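Local coordinates for protein putative aldo/keto reductase (PDB 4R9O) that probably works as an NADP-dependent oxidoreductase of the aldo/keto reductase family, built on a TIM barrel, at residues L281-R285 with Q286-R290. Numbering follows the deposited sequence.
Sequences LSLTR and QQWFR
Thr-284 and Gln-287 bind each other reciprocally where the loop after helix 269-276 turns into helix 285-296. The backbone N of Gln-287 donates to Thr-284 OG1 over 3.2 Å. In return Thr-284 N gives its hydrogen to Gln-287 OE1 at 3.0 Å, an almost straight bond (171°) in which the N-H comes in somewhat tilted from the carbonyl plane of the Gln-287 amide. With chi1 at 69°, the threonine hydroxyl sits between its own backbone N and carbonyl carbon, facing the first turn; a weak bond from OG1 to Gln-287 OE1 adds a second donor to that oxygen. With CG of Gln-287 beside its own backbone N and the chain extended beyond it, the amide reaches back to Thr-284; its NE2 is hydrogen-bonded to Glu-239 OE2. This is a capping box, with Thr-284 as N-cap of the C-terminal helix, which packs beside helix 227-240. Regular helical bonding starts at once: Trp-288 N donates to Thr-284 O, and Phe-289 N to Arg-285 O at 2.8 Å.

Among apolar contacts, Leu-283 splits its two methyls. Leu-283 CD1 rests on Gln-287 CB at 3.7 Å. Leu-283 CD2 meets the edge of the indole, near its plane, 3.9 Å from Trp-288 CD1. The indole itself stacks with Trp-252 and donates through NE1 to Trp-252 O.

Arg-285 and Phe-289, one turn apart, run side by side in the same direction, their guanidinium and ring planes 23° apart. Arg-285 NH1 lies 3.9 Å from Phe-289 CE2, approaching obliquely, and Arg-285 O comes to the ring edge at CD2. The extended arginine chain crosses to the second subunit, where its guanidinium forms salt bridges with Asp-134 and Asp-105 of that subunit.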
loop_
_atom_site.group_PDB
_atom_site.type_symbol
_atom_site.label_atom_id
_atom_site.label_comp_id
_atom_site.label_asym_id
_atom_site.label_seq_id
_atom_site.Cartn_x
_atom_site.Cartn_y
_atom_site.Cartn_z
ATOM N N LEU C 281 -3.013 34.065 -17.263
ATOM C CA LEU C 281 -3.480 33.983 -15.883
ATOM C C LEU C 281 -2.336 34.046 -14.863
ATOM O O LEU C 281 -1.331 33.347 -15.001
ATOM C CB LEU C 281 -4.273 32.691 -15.680
ATOM C CG LEU C 281 -5.789 32.791 -15.541
ATOM C CD1 LEU C 281 -6.392 33.509 -16.731
ATOM C CD2 LEU C 281 -6.394 31.399 -15.386
ATOM N N SER C 282 -2.516 34.870 -13.833
ATOM C CA SER C 282 -1.514 35.057 -12.784
ATOM C C SER C 282 -1.777 34.158 -11.580
ATOM O O SER C 282 -2.226 34.627 -10.539
ATOM C CB SER C 282 -1.487 36.521 -12.323
ATOM O OG SER C 282 -1.480 37.410 -13.422
ATOM N N LEU C 283 -1.510 32.867 -11.716
ATOM C CA LEU C 283 -1.720 31.951 -10.601
ATOM C C LEU C 283 -0.606 32.127 -9.570
ATOM O O LEU C 283 0.562 31.913 -9.882
ATOM C CB LEU C 283 -1.775 30.499 -11.093
ATOM C CG LEU C 283 -2.433 29.467 -10.173
ATOM C CD1 LEU C 283 -3.918 29.726 -10.037
ATOM C CD2 LEU C 283 -2.197 28.069 -10.695
ATOM N N THR C 284 -0.964 32.543 -8.358
ATOM C CA THR C 284 0.017 32.686 -7.281
ATOM C C THR C 284 0.396 31.329 -6.686
ATOM O O THR C 284 -0.245 30.317 -6.980
ATOM C CB THR C 284 -0.508 33.563 -6.151
ATOM O OG1 THR C 284 -1.572 32.877 -5.481
ATOM C CG2 THR C 284 -1.027 34.900 -6.697
ATOM N N ARG C 285 1.419 31.309 -5.833
ATOM C CA ARG C 285 1.811 30.066 -5.171
ATOM C C ARG C 285 0.689 29.548 -4.267
ATOM O O ARG C 285 0.348 28.370 -4.322
ATOM C CB ARG C 285 3.107 30.243 -4.371
ATOM C CG ARG C 285 4.346 29.891 -5.176
ATOM C CD ARG C 285 5.623 30.101 -4.408
ATOM N NE ARG C 285 6.788 29.676 -5.190
ATOM C CZ ARG C 285 7.329 28.455 -5.153
ATOM N NH1 ARG C 285 6.814 27.511 -4.367
ATOM N NH2 ARG C 285 8.396 28.181 -5.901
ATOM N N GLN C 286 0.099 30.425 -3.459
ATOM C CA GLN C 286 -0.929 29.987 -2.522
ATOM C C GLN C 286 -2.145 29.449 -3.263
ATOM O O GLN C 286 -2.777 28.498 -2.809
ATOM C CB GLN C 286 -1.321 31.121 -1.577
ATOM C CG GLN C 286 -0.211 31.482 -0.600
ATOM C CD GLN C 286 -0.642 32.469 0.481
ATOM O OE1 GLN C 286 0.077 33.412 0.775
ATOM N NE2 GLN C 286 -1.798 32.234 1.091
ATOM N N GLN C 287 -2.451 30.038 -4.416
ATOM C CA GLN C 287 -3.541 29.544 -5.243
ATOM C C GLN C 287 -3.191 28.176 -5.804
ATOM O O GLN C 287 -4.028 27.285 -5.806
ATOM C CB GLN C 287 -3.866 30.527 -6.375
ATOM C CG GLN C 287 -4.624 31.758 -5.904
ATOM C CD GLN C 287 -4.722 32.838 -6.974
ATOM O OE1 GLN C 287 -3.891 32.910 -7.885
ATOM N NE2 GLN C 287 -5.748 33.678 -6.872
ATOM N N TRP C 288 -1.949 28.008 -6.253
ATOM C CA TRP C 288 -1.502 26.723 -6.771
ATOM C C TRP C 288 -1.600 25.668 -5.676
ATOM O O TRP C 288 -2.045 24.552 -5.913
ATOM C CB TRP C 288 -0.064 26.809 -7.303
ATOM C CG TRP C 288 0.382 25.571 -8.052
ATOM C CD1 TRP C 288 0.316 25.364 -9.400
ATOM C CD2 TRP C 288 0.956 24.377 -7.497
ATOM N NE1 TRP C 288 0.801 24.119 -9.718
ATOM C CE2 TRP C 288 1.207 23.493 -8.566
ATOM C CE3 TRP C 288 1.285 23.971 -6.198
ATOM C CZ2 TRP C 288 1.765 22.224 -8.381
ATOM C CZ3 TRP C 288 1.850 22.718 -6.014
ATOM C CH2 TRP C 288 2.082 21.855 -7.100
ATOM N N PHE C 289 -1.192 26.027 -4.467
ATOM C CA PHE C 289 -1.160 25.052 -3.384
ATOM C C PHE C 289 -2.558 24.762 -2.847
ATOM O O PHE C 289 -2.862 23.625 -2.462
ATOM C CB PHE C 289 -0.217 25.525 -2.278
ATOM C CG PHE C 289 1.227 25.185 -2.554
ATOM C CD1 PHE C 289 1.702 23.906 -2.318
ATOM C CD2 PHE C 289 2.095 26.130 -3.079
ATOM C CE1 PHE C 289 3.020 23.575 -2.585
ATOM C CE2 PHE C 289 3.422 25.805 -3.340
ATOM C CZ PHE C 289 3.879 24.531 -3.093
ATOM N N ARG C 290 -3.412 25.778 -2.858
ATOM C CA ARG C 290 -4.817 25.608 -2.505
ATOM C C ARG C 290 -5.499 24.627 -3.450
ATOM O O ARG C 290 -6.279 23.778 -3.021
ATOM C CB ARG C 290 -5.561 26.941 -2.541
ATOM C CG ARG C 290 -5.981 27.461 -1.193
ATOM C CD ARG C 290 -7.098 28.486 -1.357
ATOM N NE ARG C 290 -6.651 29.656 -2.107
ATOM C CZ ARG C 290 -7.463 30.572 -2.629
ATOM N NH1 ARG C 290 -6.956 31.603 -3.291
ATOM N NH2 ARG C 290 -8.778 30.459 -2.487
#